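Local coordinates for protein AlyGC (Glaciecola chathamensis, PDB 5GKD) that cleaves the polysaccharide alginate as a lyase of polysaccharide lyase family 6, probably by beta-elimination, at a calcium-containing site on a parallel beta-helix, at residues A[185-190]-A[216-221]; A[238-243]-A[301-306]; A[262-267]-A[288-293]; A[266-271]-A[305-310]; A[293-298]-A[329-334]. All coordinates share one frame; numbering follows the deposited sequence.

Interaction 1 (A[185-190]-A[216-221]). With GOL (glycerol), chain F; PO4 (phosphate ion), chain H.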
# COMPACT_ATOMS: atom_id res chain seq x y z
N LEU A 185 13.32 17.45 -18.93
CA LEU A 185 13.47 18.91 -18.88
C LEU A 185 12.12 19.55 -19.17
O LEU A 185 11.52 19.28 -20.21
CB LEU A 185 14.53 19.37 -19.90
CG LEU A 185 15.32 20.70 -19.80
CD1 LEU A 185 15.61 21.28 -21.17
CD2 LEU A 185 14.68 21.73 -18.94
N ARG A 186 11.65 20.40 -18.28
CA ARG A 186 10.43 21.18 -18.49
C ARG A 186 10.77 22.66 -18.37
O ARG A 186 11.37 23.09 -17.38
CB ARG A 186 9.37 20.81 -17.46
CG ARG A 186 8.08 21.61 -17.59
CD ARG A 186 7.15 21.33 -16.41
NE ARG A 186 7.54 22.13 -15.26
CZ ARG A 186 7.37 21.77 -13.99
NH1 ARG A 186 6.80 20.61 -13.70
NH2 ARG A 186 7.76 22.57 -13.02
N ILE A 187 10.39 23.46 -19.36
CA ILE A 187 10.68 24.89 -19.32
C ILE A 187 9.37 25.63 -19.10
O ILE A 187 8.63 25.93 -20.05
CB ILE A 187 11.42 25.37 -20.57
CG1 ILE A 187 12.61 24.46 -20.84
CG2 ILE A 187 11.92 26.79 -20.38
CD1 ILE A 187 13.26 24.73 -22.18
N GLY A 188 9.10 25.97 -17.86
CA GLY A 188 7.87 26.64 -17.54
C GLY A 188 6.79 25.66 -17.16
O GLY A 188 7.00 24.46 -16.93
N THR A 189 5.58 26.20 -17.13
CA THR A 189 4.41 25.52 -16.62
C THR A 189 3.22 26.14 -17.33
O THR A 189 3.32 27.25 -17.87
CB THR A 189 4.37 25.69 -15.09
OG1 THR A 189 4.33 24.40 -14.45
CG2 THR A 189 3.23 26.54 -14.65
N SER A 190 2.10 25.42 -17.40
CA SER A 190 0.98 25.93 -18.18
C SER A 190 0.52 27.30 -17.69
O SER A 190 0.22 28.19 -18.50
CB SER A 190 -0.17 24.93 -18.16
OG SER A 190 -0.75 24.87 -16.88
N ILE A 216 11.69 16.53 -23.40
CA ILE A 216 11.65 17.96 -23.12
C ILE A 216 10.22 18.43 -23.29
O ILE A 216 9.57 18.11 -24.28
CB ILE A 216 12.58 18.75 -24.07
CG1 ILE A 216 14.03 18.31 -23.90
CG2 ILE A 216 12.39 20.23 -23.84
CD1 ILE A 216 15.01 19.03 -24.80
N SER A 217 9.73 19.19 -22.32
CA SER A 217 8.37 19.74 -22.34
C SER A 217 8.52 21.25 -22.31
O SER A 217 8.75 21.83 -21.24
CB SER A 217 7.56 19.22 -21.15
OG SER A 217 6.20 19.63 -21.19
N ASN A 218 8.45 21.90 -23.47
CA ASN A 218 8.54 23.35 -23.50
C ASN A 218 7.18 23.95 -23.19
O ASN A 218 6.19 23.62 -23.83
CB ASN A 218 9.05 23.85 -24.85
CG ASN A 218 9.45 25.30 -24.80
OD1 ASN A 218 10.51 25.64 -24.27
ND2 ASN A 218 8.60 26.17 -25.32
N LYS A 219 7.13 24.83 -22.19
CA LYS A 219 5.88 25.39 -21.67
C LYS A 219 6.04 26.87 -21.37
O LYS A 219 5.68 27.36 -20.30
CB LYS A 219 5.42 24.65 -20.41
CG LYS A 219 4.85 23.25 -20.63
CD LYS A 219 4.31 22.67 -19.31
CE LYS A 219 3.61 21.33 -19.49
NZ LYS A 219 3.30 20.67 -18.19
N SER A 220 6.64 27.60 -22.30
CA SER A 220 6.83 29.04 -22.16
C SER A 220 7.25 29.57 -23.52
O SER A 220 7.39 28.81 -24.49
CB SER A 220 7.85 29.37 -21.08
OG SER A 220 9.02 28.58 -21.24
N GLY A 221 7.49 30.88 -23.58
CA GLY A 221 7.71 31.56 -24.84
C GLY A 221 9.17 31.84 -25.16
O GLY A 221 9.98 32.08 -24.27
C1 GOL F . 1.39 22.14 -15.47
O1 GOL F . 2.02 22.64 -16.63
C2 GOL F . -0.12 22.20 -15.68
O2 GOL F . -0.47 21.85 -17.00
C3 GOL F . -0.93 21.27 -14.79
O3 GOL F . -2.13 21.08 -15.53
P PO4 H . 1.82 17.74 -19.88
O1 PO4 H . 2.94 18.38 -20.66
O2 PO4 H . 2.43 16.71 -19.02
O3 PO4 H . 0.78 17.13 -20.86
O4 PO4 H . 1.30 18.81 -18.95
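Leu-185 to Ile-187 pair in parallel register with Ile-216 to Asn-218, the short strand axes 4.7 Å apart at closest and 4° from parallel, with Ser-217 N bonding to Leu-185 O and Ile-187 N to Ser-217 O. At Ile-187 O the ladder gains a second donor: Lys-219 N comes from one face of the carbonyl plane at 2.8 Å, and Ser-220 OG reaches the same Ile-187 O from the other face at 2.9 Å. That hydroxyl also pairs with Asn-223 ND2, as does the Asn-218 carboxamide oxygen, against which Ile-187 lays its CD1, 3.6 Å from Asn-218 OD1. Such in-register parallel pairing of strands from successive coils is characteristic of the parallel beta-helix of the pectate-lyase-like clan. Leu-185, Ile-187 and Ile-216 point into the coil interior, meeting residues of strands 200-207 and 224-231, while Arg-186 and Ser-217 share the other face. Ser-217 OG is hydrogen-bonded to OE2 of Glu-214, a calcium ligand. Lys-219, extended beyond CG, carries its ammonium to a glycerol and a phosphate, both probably from the crystallisation liquor: NZ stands 2.8 Å from glycerol O1 and equally close to phosphate O4. Ser-190 N donates to that same glycerol oxygen, O1, at 2.9 Å.

Interaction 2 (A[238-243]-A[301-306]). With CO3 (carbonate ion), chain J; PO4 (phosphate ion), chain H.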
# COMPACT_ATOMS: atom_id res chain seq x y z
N THR A 238 8.76 18.04 -27.07
CA THR A 238 7.42 18.55 -27.27
C THR A 238 7.38 20.05 -27.00
O THR A 238 7.81 20.51 -25.94
CB THR A 238 6.41 17.82 -26.38
OG1 THR A 238 6.20 16.49 -26.87
CG2 THR A 238 5.07 18.57 -26.39
N LEU A 239 6.89 20.79 -27.98
CA LEU A 239 6.52 22.20 -27.84
C LEU A 239 5.10 22.22 -27.28
O LEU A 239 4.11 22.35 -28.00
CB LEU A 239 6.62 22.90 -29.19
CG LEU A 239 7.88 23.69 -29.56
CD1 LEU A 239 9.10 23.32 -28.74
CD2 LEU A 239 8.19 23.66 -31.06
N ARG A 240 5.01 22.08 -25.95
CA ARG A 240 3.77 21.73 -25.27
C ARG A 240 2.82 22.91 -25.10
O ARG A 240 1.64 22.82 -25.45
CB ARG A 240 4.09 21.13 -23.89
CG ARG A 240 2.88 20.68 -23.14
CD ARG A 240 2.21 19.49 -23.82
NE ARG A 240 0.92 19.19 -23.22
CZ ARG A 240 -0.22 19.81 -23.52
NH1 ARG A 240 -0.23 20.76 -24.45
NH2 ARG A 240 -1.34 19.48 -22.89
N HIS A 241 3.31 24.00 -24.49
CA HIS A 241 2.57 25.23 -24.33
C HIS A 241 3.50 26.39 -24.64
O HIS A 241 4.71 26.28 -24.50
CB HIS A 241 2.01 25.45 -22.89
CG HIS A 241 1.09 24.39 -22.40
ND1 HIS A 241 -0.04 23.99 -23.08
CD2 HIS A 241 1.10 23.67 -21.25
CE1 HIS A 241 -0.67 23.06 -22.39
NE2 HIS A 241 0.00 22.84 -21.27
N GLY A 242 2.93 27.52 -25.02
CA GLY A 242 3.81 28.66 -25.25
C GLY A 242 4.32 28.72 -26.68
O GLY A 242 4.49 27.71 -27.36
N ASN A 243 4.63 29.95 -27.11
CA ASN A 243 4.73 30.30 -28.52
C ASN A 243 6.09 30.89 -28.86
O ASN A 243 6.80 31.40 -27.99
CB ASN A 243 3.66 31.33 -28.89
CG ASN A 243 2.28 30.90 -28.47
OD1 ASN A 243 1.81 29.84 -28.88
ND2 ASN A 243 1.64 31.69 -27.64
N ASN A 301 -4.12 25.01 -20.23
CA ASN A 301 -3.43 23.76 -20.07
C ASN A 301 -3.85 22.60 -20.97
O ASN A 301 -3.51 21.49 -20.71
CB ASN A 301 -3.48 23.31 -18.61
CG ASN A 301 -4.85 22.84 -18.18
OD1 ASN A 301 -5.82 23.17 -18.75
ND2 ASN A 301 -4.89 22.10 -17.15
N ARG A 302 -4.58 22.90 -22.02
CA ARG A 302 -5.03 21.89 -22.96
C ARG A 302 -4.18 21.84 -24.24
O ARG A 302 -3.07 21.43 -24.19
CB ARG A 302 -6.49 22.09 -23.30
CG ARG A 302 -7.45 21.13 -22.64
CD ARG A 302 -6.85 19.77 -22.34
NE ARG A 302 -7.44 18.70 -23.09
CZ ARG A 302 -7.14 17.44 -22.91
NH1 ARG A 302 -6.29 17.10 -21.99
NH2 ARG A 302 -7.71 16.52 -23.63
N TYR A 303 -4.72 22.25 -25.37
CA TYR A 303 -3.96 22.20 -26.61
C TYR A 303 -4.30 23.38 -27.52
O TYR A 303 -5.40 23.52 -27.90
CB TYR A 303 -4.19 20.86 -27.33
CG TYR A 303 -3.76 19.61 -26.59
CD1 TYR A 303 -2.46 19.15 -26.70
CD2 TYR A 303 -4.63 18.90 -25.81
CE1 TYR A 303 -2.08 18.02 -26.09
CE2 TYR A 303 -4.23 17.77 -25.17
CZ TYR A 303 -2.96 17.34 -25.29
OH TYR A 303 -2.57 16.23 -24.66
N HIS A 304 -3.34 24.21 -27.84
CA HIS A 304 -3.58 25.36 -28.68
C HIS A 304 -3.28 25.06 -30.14
O HIS A 304 -2.30 24.44 -30.45
CB HIS A 304 -2.84 26.58 -28.18
CG HIS A 304 -3.19 26.95 -26.79
ND1 HIS A 304 -2.81 26.21 -25.70
CD2 HIS A 304 -3.90 27.99 -26.30
CE1 HIS A 304 -3.26 26.77 -24.61
NE2 HIS A 304 -3.94 27.84 -24.94
N GLN A 305 -4.16 25.51 -31.01
CA GLN A 305 -4.08 25.24 -32.44
C GLN A 305 -2.71 25.62 -32.99
O GLN A 305 -2.15 26.67 -32.65
CB GLN A 305 -5.18 26.03 -33.15
CG GLN A 305 -5.17 25.95 -34.68
CD GLN A 305 -6.27 26.81 -35.29
OE1 GLN A 305 -6.44 27.97 -34.92
NE2 GLN A 305 -7.02 26.24 -36.23
N VAL A 306 -2.16 24.76 -33.85
CA VAL A 306 -0.93 25.10 -34.54
C VAL A 306 -1.20 26.21 -35.55
O VAL A 306 -2.07 26.09 -36.41
CB VAL A 306 -0.32 23.86 -35.22
CG1 VAL A 306 0.79 24.28 -36.14
CG2 VAL A 306 0.21 22.92 -34.19
C CO3 J . 0.71 16.04 -23.16
O1 CO3 J . 1.94 15.88 -23.56
O2 CO3 J . -0.16 15.74 -24.08
O3 CO3 J . 0.41 16.49 -21.92
P PO4 H . 1.82 17.74 -19.88
O1 PO4 H . 2.94 18.38 -20.66
O2 PO4 H . 2.43 16.71 -19.02
O3 PO4 H . 0.78 17.13 -20.86
O4 PO4 H . 1.30 18.81 -18.95
O HOH W 1 -1.26 24.07 -25.56
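The guanidinium of Arg-240 is sandwiched: the Tyr-303 ring lies nearly flat on one face, planes 11° apart and centres 4.2 Å apart, and His-241 NE2 sits over the centre of the other. The tyrosine overlap is offset, with CE1 toward the guanidinium rim, giving an off-centre cation-pi contact. At the edge, NH1 and NH2 of Arg-240 both grip one acceptor, the carbonyl oxygen Arg-302 O, each at 2.9 Å and in the guanidinium plane. A bend at chi2 (67°) swings CD aside from a CG that lies over the centre of the His-241 ring. Here a loop following strand 289-292 folds back over strand 236-241 of the parallel beta-helix, and two of the four carbonate-binding residues come together. Arg-240 NE points at a spot modelled with both carbonate O3 and phosphate O3, which lie too close to be occupied together and are doubtful as simultaneous partners. Tyr-303 OH hydrogen-bonds to carbonate O2, and Arg-264 holds the same carbonate. These anions, probably from the crystallisation liquor, may mark where acidic groups of the substrate bind. Farther along, a water joins the two imidazoles at their edges, 2.8 Å from His-241 ND1 and 2.6 Å from His-304 ND1.

Interaction 3 (A[262-267]-A[288-293]). With CO3 (carbonate ion), chain J.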
# COMPACT_ATOMS: atom_id res chain seq x y z
N GLY A 262 11.34 12.24 -31.92
CA GLY A 262 10.16 12.93 -32.30
C GLY A 262 10.31 14.40 -31.94
O GLY A 262 10.79 14.74 -30.86
N ILE A 263 9.91 15.29 -32.84
CA ILE A 263 9.56 16.66 -32.49
C ILE A 263 8.05 16.78 -32.63
O ILE A 263 7.49 16.37 -33.65
CB ILE A 263 10.29 17.69 -33.37
CG1 ILE A 263 11.81 17.66 -33.11
CG2 ILE A 263 9.77 19.10 -33.14
CD1 ILE A 263 12.61 18.39 -34.19
N ARG A 264 7.39 17.32 -31.60
CA ARG A 264 5.94 17.48 -31.57
C ARG A 264 5.60 18.96 -31.48
O ARG A 264 5.99 19.65 -30.53
CB ARG A 264 5.32 16.73 -30.38
CG ARG A 264 3.80 16.95 -30.26
CD ARG A 264 3.11 15.83 -29.47
NE ARG A 264 3.61 15.73 -28.10
CZ ARG A 264 2.85 15.66 -27.01
NH1 ARG A 264 1.53 15.67 -27.10
NH2 ARG A 264 3.42 15.57 -25.82
N VAL A 265 4.84 19.43 -32.47
CA VAL A 265 4.55 20.84 -32.66
C VAL A 265 3.13 21.11 -32.21
O VAL A 265 2.19 20.48 -32.69
CB VAL A 265 4.74 21.25 -34.13
CG1 VAL A 265 4.50 22.74 -34.28
CG2 VAL A 265 6.13 20.88 -34.59
N ILE A 266 2.97 22.07 -31.34
CA ILE A 266 1.70 22.56 -30.84
C ILE A 266 1.91 24.05 -30.67
O ILE A 266 2.99 24.45 -30.60
CB ILE A 266 1.29 21.95 -29.48
CG1 ILE A 266 1.47 20.45 -29.47
CG2 ILE A 266 -0.11 22.38 -29.10
CD1 ILE A 266 1.54 19.83 -28.12
N ASN A 267 0.87 24.84 -30.60
CA ASN A 267 0.93 26.28 -30.41
C ASN A 267 1.41 27.13 -31.60
O ASN A 267 1.47 26.66 -32.68
CB ASN A 267 1.59 26.63 -29.07
CG ASN A 267 1.32 25.60 -27.99
OD1 ASN A 267 0.26 25.49 -27.50
ND2 ASN A 267 2.27 24.81 -27.71
N GLY A 288 7.98 10.57 -34.93
CA GLY A 288 9.18 11.31 -35.29
C GLY A 288 8.89 12.77 -35.56
O GLY A 288 9.66 13.64 -35.17
N LEU A 289 7.78 13.06 -36.23
CA LEU A 289 7.36 14.44 -36.42
C LEU A 289 5.85 14.49 -36.25
O LEU A 289 5.14 13.73 -36.90
CB LEU A 289 7.76 14.95 -37.81
CG LEU A 289 8.14 16.42 -38.07
CD1 LEU A 289 7.81 16.84 -39.52
CD2 LEU A 289 7.62 17.42 -37.04
N THR A 290 5.38 15.40 -35.41
CA THR A 290 3.97 15.49 -35.07
C THR A 290 3.52 16.94 -35.12
O THR A 290 4.09 17.78 -34.43
CB THR A 290 3.69 14.93 -33.66
OG1 THR A 290 4.19 13.60 -33.56
CG2 THR A 290 2.20 14.94 -33.38
N VAL A 291 2.47 17.21 -35.89
CA VAL A 291 1.81 18.51 -35.86
C VAL A 291 0.39 18.27 -35.37
O VAL A 291 -0.43 17.65 -36.06
CB VAL A 291 1.82 19.19 -37.24
CG1 VAL A 291 1.31 20.62 -37.11
CG2 VAL A 291 3.23 19.20 -37.83
N MET A 292 0.10 18.74 -34.17
CA MET A 292 -1.14 18.38 -33.49
C MET A 292 -2.31 19.26 -33.93
O MET A 292 -2.14 20.40 -34.36
CB MET A 292 -0.98 18.48 -31.98
CG MET A 292 -0.41 17.24 -31.33
SD MET A 292 -0.63 17.22 -29.54
CE MET A 292 -2.41 16.99 -29.41
N ASN A 293 -3.50 18.69 -33.81
CA ASN A 293 -4.73 19.48 -33.71
C ASN A 293 -4.83 20.09 -32.33
O ASN A 293 -4.35 19.51 -31.35
CB ASN A 293 -5.95 18.60 -33.97
CG ASN A 293 -6.53 18.80 -35.36
OD1 ASN A 293 -5.81 19.13 -36.28
ND2 ASN A 293 -7.84 18.66 -35.49
C CO3 J . 0.71 16.04 -23.16
O1 CO3 J . 1.94 15.88 -23.56
O2 CO3 J . -0.16 15.74 -24.08
O3 CO3 J . 0.41 16.49 -21.92
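Ile-263 N donates to Gly-288 O, opening a run of four backbone hydrogen bonds in a parallel ladder; Thr-290 N follows, donating to Ile-263 O. Val-265 N then meets Thr-290 O at 2.7 Å, and Met-292 N closes the series on Val-265 O at 3.1 Å. These are neighbouring rungs of the parallel beta-helix: Ile-263 and Val-265 face its interior, touching strand 271-278, whereas Arg-264 and Thr-290 lie side by side on the other face, Arg-264 CG to Thr-290 CB 4.0 Å. The nitrogens of Arg-264 are divided among several acceptors. Arg-264 NE donates to Thr-238 OG1, and Arg-264 NH2 to carbonate O1 at 2.7 Å. Arg-264 NH1 makes two weak bonds, to carbonate O2 at 3.5 Å and to Met-292 SD at 3.6 Å. Met-292 SD approaches the guanidinium edge and also packs 3.7 Å from Ile-266 CD1, whose side chain runs alongside the methionine.

Interaction 4 (A[266-271]-A[305-310])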
# COMPACT_ATOMS: atom_id res chain seq x y z
N ILE A 266 2.97 22.07 -31.34
CA ILE A 266 1.70 22.56 -30.84
C ILE A 266 1.91 24.05 -30.67
O ILE A 266 2.99 24.45 -30.60
CB ILE A 266 1.29 21.95 -29.48
CG1 ILE A 266 1.47 20.45 -29.47
CG2 ILE A 266 -0.11 22.38 -29.10
CD1 ILE A 266 1.54 19.83 -28.12
N ASN A 267 0.87 24.84 -30.60
CA ASN A 267 0.93 26.28 -30.41
C ASN A 267 1.41 27.13 -31.60
O ASN A 267 1.47 26.66 -32.68
CB ASN A 267 1.59 26.63 -29.07
CG ASN A 267 1.32 25.60 -27.99
OD1 ASN A 267 0.26 25.49 -27.50
ND2 ASN A 267 2.27 24.81 -27.71
N ARG A 268 1.70 28.39 -31.36
CA ARG A 268 2.04 29.33 -32.39
C ARG A 268 3.45 29.73 -32.61
O ARG A 268 4.24 29.67 -31.76
CB ARG A 268 1.26 30.62 -32.20
CG ARG A 268 -0.07 30.46 -31.51
CD ARG A 268 -1.04 31.57 -31.84
NE ARG A 268 -0.55 32.87 -31.47
CZ ARG A 268 -0.60 33.37 -30.26
NH1 ARG A 268 -1.14 32.70 -29.27
NH2 ARG A 268 -0.12 34.56 -30.03
N ASP A 269 3.71 30.18 -33.82
CA ASP A 269 4.97 30.71 -34.24
C ASP A 269 6.18 29.84 -33.95
O ASP A 269 7.21 30.33 -33.64
CB ASP A 269 5.18 32.12 -33.67
CG ASP A 269 4.02 33.05 -33.94
OD1 ASP A 269 3.49 33.11 -35.03
OD2 ASP A 269 3.63 33.77 -33.05
N GLN A 270 6.04 28.55 -34.05
CA GLN A 270 7.19 27.69 -33.80
C GLN A 270 8.07 27.58 -35.04
O GLN A 270 7.57 27.59 -36.17
CB GLN A 270 6.73 26.30 -33.35
CG GLN A 270 5.58 26.29 -32.32
CD GLN A 270 5.95 26.85 -30.93
OE1 GLN A 270 6.95 27.55 -30.76
NE2 GLN A 270 5.12 26.53 -29.94
N ILE A 271 9.38 27.50 -34.84
CA ILE A 271 10.34 27.26 -35.91
C ILE A 271 11.08 25.95 -35.62
O ILE A 271 11.75 25.82 -34.59
CB ILE A 271 11.32 28.43 -36.08
CG1 ILE A 271 10.58 29.69 -36.51
CG2 ILE A 271 12.40 28.06 -37.07
CD1 ILE A 271 11.42 30.96 -36.39
N GLN A 305 -4.16 25.51 -31.01
CA GLN A 305 -4.08 25.24 -32.44
C GLN A 305 -2.71 25.62 -32.99
O GLN A 305 -2.15 26.67 -32.65
CB GLN A 305 -5.18 26.03 -33.15
CG GLN A 305 -5.17 25.95 -34.68
CD GLN A 305 -6.27 26.81 -35.29
OE1 GLN A 305 -6.44 27.97 -34.92
NE2 GLN A 305 -7.02 26.24 -36.23
N VAL A 306 -2.16 24.76 -33.85
CA VAL A 306 -0.93 25.10 -34.54
C VAL A 306 -1.20 26.21 -35.55
O VAL A 306 -2.07 26.09 -36.41
CB VAL A 306 -0.32 23.86 -35.22
CG1 VAL A 306 0.79 24.28 -36.14
CG2 VAL A 306 0.21 22.92 -34.19
N ASP A 307 -0.44 27.29 -35.43
CA ASP A 307 -0.66 28.51 -36.19
C ASP A 307 0.71 29.08 -36.53
O ASP A 307 1.49 29.36 -35.62
CB ASP A 307 -1.48 29.51 -35.36
CG ASP A 307 -1.86 30.76 -36.12
OD1 ASP A 307 -1.45 30.94 -37.28
OD2 ASP A 307 -2.60 31.58 -35.53
N ASN A 308 1.01 29.21 -37.82
CA ASN A 308 2.28 29.76 -38.27
C ASN A 308 3.47 28.94 -37.78
O ASN A 308 4.48 29.47 -37.31
CB ASN A 308 2.40 31.23 -37.85
CG ASN A 308 3.57 31.95 -38.50
OD1 ASN A 308 3.96 31.62 -39.61
ND2 ASN A 308 4.14 32.91 -37.80
N ALA A 309 3.36 27.62 -37.87
CA ALA A 309 4.55 26.78 -37.74
C ALA A 309 5.40 26.88 -39.00
O ALA A 309 4.90 27.07 -40.11
CB ALA A 309 4.15 25.32 -37.51
N LEU A 310 6.71 26.75 -38.82
CA LEU A 310 7.67 26.74 -39.93
C LEU A 310 8.59 25.54 -39.75
O LEU A 310 9.35 25.47 -38.78
CB LEU A 310 8.46 28.05 -39.96
CG LEU A 310 9.13 28.58 -41.24
CD1 LEU A 310 10.56 28.97 -40.91
CD2 LEU A 310 9.08 27.65 -42.44
O HOH W 2 3.49 27.04 -34.68
O HOH W 3 6.97 30.14 -37.32
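Asp-269 and Asn-308 meet through their side chains as well as their backbones: Asn-308 ND2 donates to Asp-269 OD1 at 2.9 Å, nearly in its own amide plane but on the anti side of the carboxylate, and the two flat groups stand 79° apart. In the backbone, Asp-269 N donates to Asp-307 O at 3.0 Å, and Leu-310 N to Gln-270 O at 2.9 Å; the bond from Asp-307 N to Asn-267 O is long and weak. Both Asp-269 (phi 50°) and Asn-308 (phi 61°) have left-handed backbone angles, so the two chains kink in step and the ladder is interrupted there. Water fills the interruption. One molecule donates to Asn-267 O and Asp-307 O and accepts from Gln-270 N; another spans Gln-270 O and Asn-308 O, 2.6 Å from the latter. In the next shell, Gln-270 folds back so that NE2 donates to Ile-266 O at 3.0 Å, while the same amide reaches Gly-242 O and Asn-245 N of the preceding coil. Asp-307 OD1 is held by Asn-338 of the following one. Val-306 CG2 packs 3.7 Å from Ile-266 CA. The paired corners therefore stack between coils of the beta-helix, leading from strands 263-265 and 289-292 into strands 271-278 and 310-317, with Val-306 packed on Val-291.

Interaction 5 (A[293-298]-A[329-334])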
# COMPACT_ATOMS: atom_id res chain seq x y z
N ASN A 293 -3.50 18.69 -33.81
CA ASN A 293 -4.73 19.48 -33.71
C ASN A 293 -4.83 20.09 -32.33
O ASN A 293 -4.35 19.51 -31.35
CB ASN A 293 -5.95 18.60 -33.97
CG ASN A 293 -6.53 18.80 -35.36
OD1 ASN A 293 -5.81 19.13 -36.28
ND2 ASN A 293 -7.84 18.66 -35.49
N GLY A 294 -5.46 21.26 -32.25
CA GLY A 294 -5.73 21.92 -30.99
C GLY A 294 -7.22 22.02 -30.70
O GLY A 294 -8.06 21.52 -31.44
N VAL A 295 -7.53 22.64 -29.58
CA VAL A 295 -8.90 22.85 -29.13
C VAL A 295 -9.27 24.30 -29.42
O VAL A 295 -8.52 25.21 -29.03
CB VAL A 295 -9.06 22.56 -27.62
CG1 VAL A 295 -10.52 22.70 -27.20
CG2 VAL A 295 -8.51 21.20 -27.25
N PRO A 296 -10.40 24.57 -30.09
CA PRO A 296 -10.85 25.96 -30.22
C PRO A 296 -11.06 26.58 -28.85
O PRO A 296 -11.61 25.94 -27.95
CB PRO A 296 -12.18 25.84 -30.99
CG PRO A 296 -12.23 24.44 -31.50
CD PRO A 296 -11.39 23.61 -30.60
N ASN A 297 -10.60 27.82 -28.69
CA ASN A 297 -10.70 28.52 -27.41
C ASN A 297 -10.15 27.68 -26.26
O ASN A 297 -10.75 27.57 -25.19
CB ASN A 297 -12.14 28.94 -27.13
CG ASN A 297 -12.66 29.93 -28.15
OD1 ASN A 297 -12.28 31.10 -28.15
ND2 ASN A 297 -13.55 29.47 -29.03
N SER A 298 -9.00 27.05 -26.51
CA SER A 298 -8.42 26.11 -25.56
C SER A 298 -8.19 26.76 -24.20
O SER A 298 -7.82 27.93 -24.11
CB SER A 298 -7.08 25.60 -26.08
OG SER A 298 -6.46 24.79 -25.12
N ASP A 329 -10.03 15.05 -32.93
CA ASP A 329 -11.25 14.40 -32.45
C ASP A 329 -12.26 15.50 -32.13
O ASP A 329 -12.08 16.66 -32.54
CB ASP A 329 -10.98 13.49 -31.24
CG ASP A 329 -10.25 14.19 -30.09
OD1 ASP A 329 -10.46 15.39 -29.86
OD2 ASP A 329 -9.46 13.52 -29.42
N LYS A 330 -13.32 15.14 -31.40
CA LYS A 330 -14.39 16.10 -31.17
C LYS A 330 -13.93 17.28 -30.33
O LYS A 330 -14.40 18.40 -30.53
CB LYS A 330 -15.58 15.40 -30.52
CG LYS A 330 -16.14 14.26 -31.35
CD LYS A 330 -16.76 14.76 -32.64
CE LYS A 330 -17.66 13.70 -33.27
NZ LYS A 330 -18.60 13.09 -32.27
N GLU A 331 -12.99 17.05 -29.40
CA GLU A 331 -12.42 18.14 -28.63
C GLU A 331 -11.38 18.90 -29.43
O GLU A 331 -11.48 20.12 -29.59
CB GLU A 331 -11.80 17.62 -27.32
CG GLU A 331 -11.23 18.72 -26.43
CD GLU A 331 -10.19 18.23 -25.43
OE1 GLU A 331 -9.76 17.06 -25.55
OE2 GLU A 331 -9.79 19.02 -24.53
N ARG A 332 -10.37 18.20 -29.94
CA ARG A 332 -9.25 18.81 -30.67
C ARG A 332 -9.60 18.95 -32.16
O ARG A 332 -9.09 18.25 -33.03
CB ARG A 332 -7.97 18.00 -30.47
CG ARG A 332 -7.38 18.05 -29.06
CD ARG A 332 -6.11 17.19 -28.98
NE ARG A 332 -6.42 15.77 -28.99
CZ ARG A 332 -6.08 14.91 -28.04
NH1 ARG A 332 -5.41 15.33 -26.99
NH2 ARG A 332 -6.42 13.64 -28.14
N SER A 333 -10.47 19.91 -32.44
CA SER A 333 -11.05 20.05 -33.77
C SER A 333 -10.43 21.17 -34.58
O SER A 333 -10.85 21.41 -35.71
CB SER A 333 -12.56 20.29 -33.64
OG SER A 333 -12.81 21.49 -32.95
N ALA A 334 -9.45 21.87 -34.03
CA ALA A 334 -8.81 23.01 -34.70
C ALA A 334 -7.56 22.51 -35.40
O ALA A 334 -6.53 22.26 -34.76
CB ALA A 334 -8.49 24.11 -33.69
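A chi1 of -103° at Asn-293 sets CG against the other loop, and chi2 of 29° turns the amide so that Asn-293 ND2 donates to Arg-332 O at 2.8 Å; Asp-359 accepts from the same nitrogen. At Glu-331, CG anti to the backbone N (chi1 -178°) and an extended chain lay the side chain across Val-295, whose CG2 is 3.8 Å from Glu-331 CG. Gly-294 and Ala-334 form an isolated antiparallel bridge, Gly-294 N to Ala-334 O 2.9 Å and Ala-334 N to Gly-294 O 3.0 Å, and Ser-333 with Ala-334 opposite Gly-294 makes a classic beta bulge. Pro-296 CG abuts Ser-333 OG at 3.3 Å. An Asx motif shapes the second loop, Asp-329 OD1 accepting from Arg-332 N at 2.8 Å. Glu-331 salt-bridges Arg-302; Arg-332 pairs with Gly-327 O through NE, with Glu-631 by a salt bridge and with Tyr-303 by a cation-pi contact. The two loops pack together here, one leading from strand 289-292 to 310-317, the other from 322-326 to 339-347.

In the fold
All five contacts lie in the first of the two beta-helical parts of the chain and follow its coils. Interactions 1 and 3 pair strands of one parallel face, and strand 236-241 of interaction 2 lies between those pairs, bonded to both; the centres of 1 and 3 are each about 10 Å from that of 2. Along the chain, interaction 1 closes first, and interaction 3 is nested within the loop closed by interaction 2. Interaction 4 starts from the same stretch as interaction 3, sharing Ile-266 and Asn-267, about 9 Å away between centres, while interaction 5 crosses both 2 and 4. Stacked coils thus present arginines from adjacent strands, and a loop beyond them brings a tyrosine to the same anion pocket near the calcium ion.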